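Local atomic coordinates of polysaccharide Lyase Family 6 (Bacteroides cellulosilyticus, PDB entry 6QPS), a protein that probably cleaves mannuronic acid-rich alginate as a calcium-binding polysaccharide lyase of family 6. Residues 130-141 and 164-175. Sequence-based numbering, arbitrary orientation.
Sequences CRMTRCVIDECN and NRIDHCYFANKR
Ile-137 and Phe-171 meet in the tightly packed part of this contact, a worked example of how consecutive coils of a parallel beta-helix stack in register. Ile-137 CD1 presses in plane against the ring edge of Phe-171, 3.6 Å from CE2, and on the same inward face Met-132 lies alongside Ile-166 and Cys-169. Parallel backbone hydrogen bonds join 131-133 to 165-167 and 136-138 to 170-172.

On the opposite face, the 131-133/165-167 end is polar. Asp-167 turns CG between its backbone N and carbonyl carbon (chi1 69°), which swings the carboxylate across to Arg-131, whose NE and NH2 grip it side-on, one oxygen each. OD2 also accepts from Thr-133 OG1 at 2.7 Å, above the carboxylate plane, and, on the anti lone pair of OD2, from His-168 ND1. Arg-165, whose NE is salt-bridged to Asp-197, lays NH1 over the centre of the Arg-131 guanidinium, and a lysine in place of Asp-167 would probably leave Arg-131 without its carboxylate beside that like charge, and Thr-133 and His-168 without their acceptor.

The far end is more open: exposed Arg-175 meets Glu-139 side-on through both syn lone pairs, NE to OE1 at 2.9 Å, while Asn-141 ND2 hydrogen-bonds to Asn-173 O.

Strand 99-111 pairs with the other edge of 131-138, and strands 195-197 and 200-201 continue the stack beyond 164-175; strands 115-118 and 155-159 pack against the inward residues, and Tyr-170 OH hydrogen-bonds to Asn-459 of the C-terminal helix 454-465.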
loop_
_atom_site.group_PDB
_atom_site.type_symbol
_atom_site.label_atom_id
_atom_site.label_comp_id
_atom_site.label_asym_id
_atom_site.label_seq_id
_atom_site.Cartn_x
_atom_site.Cartn_y
_atom_site.Cartn_z
ATOM N N CYS A 130 -11.741 11.040 -10.915
ATOM C CA CYS A 130 -12.483 9.807 -11.139
ATOM C C CYS A 130 -12.354 8.919 -9.905
ATOM O O CYS A 130 -11.455 9.094 -9.084
ATOM C CB CYS A 130 -11.965 9.103 -12.391
ATOM S SG CYS A 130 -12.328 10.004 -13.940
ATOM N N ARG A 131 -13.284 7.974 -9.766
ATOM C CA ARG A 131 -13.414 7.232 -8.518
ATOM C C ARG A 131 -13.897 5.814 -8.777
ATOM O O ARG A 131 -14.790 5.599 -9.593
ATOM C CB ARG A 131 -14.409 7.939 -7.601
ATOM C CG ARG A 131 -14.651 7.262 -6.264
ATOM C CD ARG A 131 -15.591 8.118 -5.429
ATOM N NE ARG A 131 -15.890 7.505 -4.143
ATOM C CZ ARG A 131 -16.892 7.856 -3.346
ATOM N NH1 ARG A 131 -17.714 8.841 -3.700
ATOM N NH2 ARG A 131 -17.072 7.230 -2.198
ATOM N N MET A 132 -13.272 4.844 -8.105
ATOM C CA MET A 132 -13.773 3.473 -8.047
ATOM C C MET A 132 -14.135 3.195 -6.593
ATOM O O MET A 132 -13.265 3.256 -5.719
ATOM C CB MET A 132 -12.711 2.496 -8.563
ATOM C CG MET A 132 -13.072 1.054 -8.397
ATOM S SD MET A 132 -11.651 -0.068 -8.658
ATOM C CE MET A 132 -11.279 0.245 -10.346
ATOM N N THR A 133 -15.415 2.903 -6.331
ATOM C CA THR A 133 -15.914 2.764 -4.969
ATOM C C THR A 133 -16.811 1.536 -4.846
ATOM O O THR A 133 -17.617 1.235 -5.737
ATOM C CB THR A 133 -16.609 4.054 -4.502
ATOM O OG1 THR A 133 -16.928 3.932 -3.120
ATOM C CG2 THR A 133 -17.897 4.341 -5.280
ATOM N N ARG A 134 -16.659 0.819 -3.732
ATOM C CA ARG A 134 -17.519 -0.325 -3.423
ATOM C C ARG A 134 -17.480 -1.378 -4.524
ATOM O O ARG A 134 -18.485 -2.034 -4.804
ATOM C CB ARG A 134 -18.965 0.093 -3.147
ATOM C CG ARG A 134 -19.103 1.213 -2.140
ATOM C CD ARG A 134 -20.557 1.475 -1.772
ATOM N NE ARG A 134 -21.423 1.688 -2.934
ATOM C CZ ARG A 134 -21.723 2.869 -3.456
ATOM N NH1 ARG A 134 -21.217 3.982 -2.948
ATOM N NH2 ARG A 134 -22.533 2.939 -4.503
ATOM N N CYS A 135 -16.303 -1.583 -5.107
ATOM C CA CYS A 135 -16.085 -2.624 -6.106
ATOM C C CYS A 135 -15.234 -3.741 -5.516
ATOM O O CYS A 135 -14.504 -3.554 -4.538
ATOM C CB CYS A 135 -15.397 -2.055 -7.351
ATOM S SG CYS A 135 -16.456 -0.945 -8.304
ATOM N N VAL A 136 -15.345 -4.923 -6.118
ATOM C CA VAL A 136 -14.538 -6.076 -5.757
ATOM C C VAL A 136 -13.709 -6.503 -6.964
ATOM O O VAL A 136 -14.205 -6.527 -8.097
ATOM C CB VAL A 136 -15.448 -7.235 -5.300
ATOM C CG1 VAL A 136 -14.656 -8.541 -5.189
ATOM C CG2 VAL A 136 -16.149 -6.943 -3.977
ATOM N N ILE A 137 -12.452 -6.862 -6.705
ATOM C CA ILE A 137 -11.631 -7.615 -7.650
ATOM C C ILE A 137 -11.156 -8.865 -6.915
ATOM O O ILE A 137 -10.384 -8.779 -5.943
ATOM C CB ILE A 137 -10.436 -6.802 -8.165
ATOM C CG1 ILE A 137 -10.878 -5.477 -8.788
ATOM C CG2 ILE A 137 -9.650 -7.634 -9.200
ATOM C CD1 ILE A 137 -9.727 -4.609 -9.359
ATOM N N ASP A 138 -11.623 -10.036 -7.359
ATOM C CA ASP A 138 -11.334 -11.306 -6.696
ATOM C C ASP A 138 -11.006 -12.352 -7.754
ATOM O O ASP A 138 -11.728 -12.472 -8.750
ATOM C CB ASP A 138 -12.544 -11.770 -5.860
ATOM C CG ASP A 138 -12.258 -13.024 -5.030
ATOM O OD1 ASP A 138 -11.105 -13.284 -4.668
ATOM O OD2 ASP A 138 -13.202 -13.793 -4.744
ATOM N N GLU A 139 -9.895 -13.074 -7.557
ATOM C CA GLU A 139 -9.537 -14.217 -8.418
ATOM C C GLU A 139 -9.379 -13.811 -9.886
ATOM O O GLU A 139 -9.671 -14.598 -10.790
ATOM C CB GLU A 139 -10.548 -15.367 -8.299
ATOM C CG GLU A 139 -10.724 -15.936 -6.905
ATOM C CD GLU A 139 -9.594 -16.854 -6.468
ATOM O OE1 GLU A 139 -8.635 -17.065 -7.245
ATOM O OE2 GLU A 139 -9.668 -17.379 -5.326
ATOM N N CYS A 140 -8.884 -12.598 -10.152
ATOM C CA CYS A 140 -8.812 -12.085 -11.524
ATOM C C CYS A 140 -7.450 -12.420 -12.133
ATOM O O CYS A 140 -6.603 -11.556 -12.394
ATOM C CB CYS A 140 -9.126 -10.594 -11.548
ATOM S SG CYS A 140 -10.916 -10.226 -11.462
ATOM N N ASN A 141 -7.266 -13.719 -12.391
ATOM C CA ASN A 141 -5.989 -14.283 -12.817
ATOM C C ASN A 141 -6.111 -14.906 -14.205
ATOM O O ASN A 141 -6.954 -15.776 -14.427
ATOM C CB ASN A 141 -5.547 -15.324 -11.780
ATOM C CG ASN A 141 -5.398 -14.729 -10.389
ATOM O OD1 ASN A 141 -4.623 -13.790 -10.191
ATOM N ND2 ASN A 141 -6.131 -15.255 -9.426
ATOM N N ASN A 164 -7.593 11.238 -8.400
ATOM C CA ASN A 164 -8.447 10.061 -8.477
ATOM C C ASN A 164 -8.511 9.385 -7.111
ATOM O O ASN A 164 -7.722 9.683 -6.207
ATOM C CB ASN A 164 -7.929 9.113 -9.558
ATOM C CG ASN A 164 -8.001 9.749 -10.949
ATOM O OD1 ASN A 164 -8.997 10.395 -11.296
ATOM N ND2 ASN A 164 -6.957 9.560 -11.754
ATOM N N ARG A 165 -9.503 8.512 -6.952
ATOM C CA ARG A 165 -9.781 7.890 -5.664
ATOM C C ARG A 165 -10.196 6.436 -5.840
ATOM O O ARG A 165 -11.040 6.113 -6.687
ATOM C CB ARG A 165 -10.882 8.664 -4.911
ATOM C CG ARG A 165 -11.205 8.119 -3.498
ATOM C CD ARG A 165 -12.178 9.061 -2.771
ATOM N NE ARG A 165 -12.503 8.494 -1.465
ATOM C CZ ARG A 165 -13.665 8.615 -0.840
ATOM N NH1 ARG A 165 -14.638 9.334 -1.373
ATOM N NH2 ARG A 165 -13.861 7.974 0.310
ATOM N N ILE A 166 -9.594 5.564 -5.034
ATOM C CA ILE A 166 -9.994 4.163 -4.891
ATOM C C ILE A 166 -10.427 3.980 -3.433
ATOM O O ILE A 166 -9.600 4.134 -2.526
ATOM C CB ILE A 166 -8.819 3.212 -5.192
ATOM C CG1 ILE A 166 -8.156 3.524 -6.544
ATOM C CG2 ILE A 166 -9.274 1.750 -5.111
ATOM C CD1 ILE A 166 -9.024 3.337 -7.740
ATOM N N ASP A 167 -11.686 3.624 -3.199
ATOM C CA ASP A 167 -12.166 3.547 -1.821
ATOM C C ASP A 167 -13.251 2.490 -1.619
ATOM O O ASP A 167 -14.066 2.196 -2.504
ATOM C CB ASP A 167 -12.669 4.924 -1.317
ATOM C CG ASP A 167 -13.961 5.360 -2.018
ATOM O OD1 ASP A 167 -13.873 5.920 -3.130
ATOM O OD2 ASP A 167 -15.084 5.094 -1.494
ATOM N N HIS A 168 -13.278 1.953 -0.402
ATOM C CA HIS A 168 -14.309 0.991 -0.008
ATOM C C HIS A 168 -14.372 -0.207 -0.953
ATOM O O HIS A 168 -15.433 -0.802 -1.147
ATOM C CB HIS A 168 -15.672 1.659 0.175
ATOM C CG HIS A 168 -15.677 2.711 1.244
ATOM N ND1 HIS A 168 -15.450 4.042 0.979
ATOM C CD2 HIS A 168 -15.880 2.624 2.587
ATOM C CE1 HIS A 168 -15.510 4.729 2.109
ATOM N NE2 HIS A 168 -15.768 3.895 3.099
ATOM N N CYS A 169 -13.224 -0.630 -1.478
ATOM C CA CYS A 169 -13.120 -1.791 -2.360
ATOM C C CYS A 169 -12.503 -2.978 -1.624
ATOM O O CYS A 169 -11.924 -2.838 -0.544
ATOM C CB CYS A 169 -12.273 -1.451 -3.590
ATOM S SG CYS A 169 -13.021 -0.274 -4.765
ATOM N N TYR A 170 -12.653 -4.165 -2.215
ATOM C CA TYR A 170 -12.057 -5.409 -1.714
ATOM C C TYR A 170 -11.260 -6.026 -2.850
ATOM O O TYR A 170 -11.810 -6.247 -3.939
ATOM C CB TYR A 170 -13.162 -6.372 -1.279
ATOM C CG TYR A 170 -12.735 -7.733 -0.755
ATOM C CD1 TYR A 170 -12.649 -8.821 -1.597
ATOM C CD2 TYR A 170 -12.444 -7.926 0.583
ATOM C CE1 TYR A 170 -12.294 -10.091 -1.117
ATOM C CE2 TYR A 170 -12.084 -9.179 1.065
ATOM C CZ TYR A 170 -12.005 -10.252 0.205
ATOM O OH TYR A 170 -11.633 -11.502 0.704
ATOM N N PHE A 171 -9.975 -6.283 -2.606
ATOM C CA PHE A 171 -9.092 -6.849 -3.620
ATOM C C PHE A 171 -8.410 -8.063 -3.013
ATOM O O PHE A 171 -7.676 -7.920 -2.030
ATOM C CB PHE A 171 -7.999 -5.857 -4.030
ATOM C CG PHE A 171 -8.491 -4.494 -4.470
ATOM C CD1 PHE A 171 -8.423 -3.406 -3.619
ATOM C CD2 PHE A 171 -8.966 -4.293 -5.746
ATOM C CE1 PHE A 171 -8.824 -2.150 -4.045
ATOM C CE2 PHE A 171 -9.389 -3.024 -6.164
ATOM C CZ PHE A 171 -9.291 -1.959 -5.310
ATOM N N ALA A 172 -8.626 -9.250 -3.584
ATOM C CA ALA A 172 -8.052 -10.442 -2.972
ATOM C C ALA A 172 -7.771 -11.551 -3.976
ATOM O O ALA A 172 -8.349 -11.615 -5.065
ATOM C CB ALA A 172 -8.964 -11.004 -1.869
ATOM N N ASN A 173 -6.880 -12.452 -3.566
ATOM C CA ASN A 173 -6.593 -13.707 -4.271
ATOM C C ASN A 173 -5.964 -13.501 -5.645
ATOM O O ASN A 173 -6.283 -14.210 -6.605
ATOM C CB ASN A 173 -7.832 -14.593 -4.319
ATOM C CG ASN A 173 -8.356 -14.879 -2.919
ATOM O OD1 ASN A 173 -7.628 -15.408 -2.095
ATOM N ND2 ASN A 173 -9.568 -14.448 -2.621
ATOM N N LYS A 174 -5.034 -12.548 -5.719
ATOM C CA LYS A 174 -4.161 -12.442 -6.879
ATOM C C LYS A 174 -3.113 -13.557 -6.808
ATOM O O LYS A 174 -2.463 -13.737 -5.771
ATOM C CB LYS A 174 -3.513 -11.057 -6.952
ATOM C CG LYS A 174 -2.895 -10.810 -8.342
ATOM C CD LYS A 174 -2.324 -9.387 -8.471
ATOM C CE LYS A 174 -2.059 -8.941 -9.904
ATOM N NZ LYS A 174 -1.409 -10.033 -10.702
ATOM N N ARG A 175 -2.988 -14.336 -7.895
ATOM C CA ARG A 175 -2.149 -15.529 -7.942
ATOM C C ARG A 175 -1.077 -15.472 -9.018
ATOM O O ARG A 175 -0.223 -16.367 -9.064
ATOM C CB ARG A 175 -3.012 -16.789 -8.135
ATOM C CG ARG A 175 -4.107 -16.953 -7.062
ATOM C CD ARG A 175 -5.007 -18.191 -7.292
ATOM N NE ARG A 175 -6.149 -18.197 -6.377
ATOM C CZ ARG A 175 -6.107 -18.651 -5.125
ATOM N NH1 ARG A 175 -4.982 -19.153 -4.628
ATOM N NH2 ARG A 175 -7.196 -18.623 -4.373
HETATM O O HOH W 1 -3.467 -11.686 -11.659
#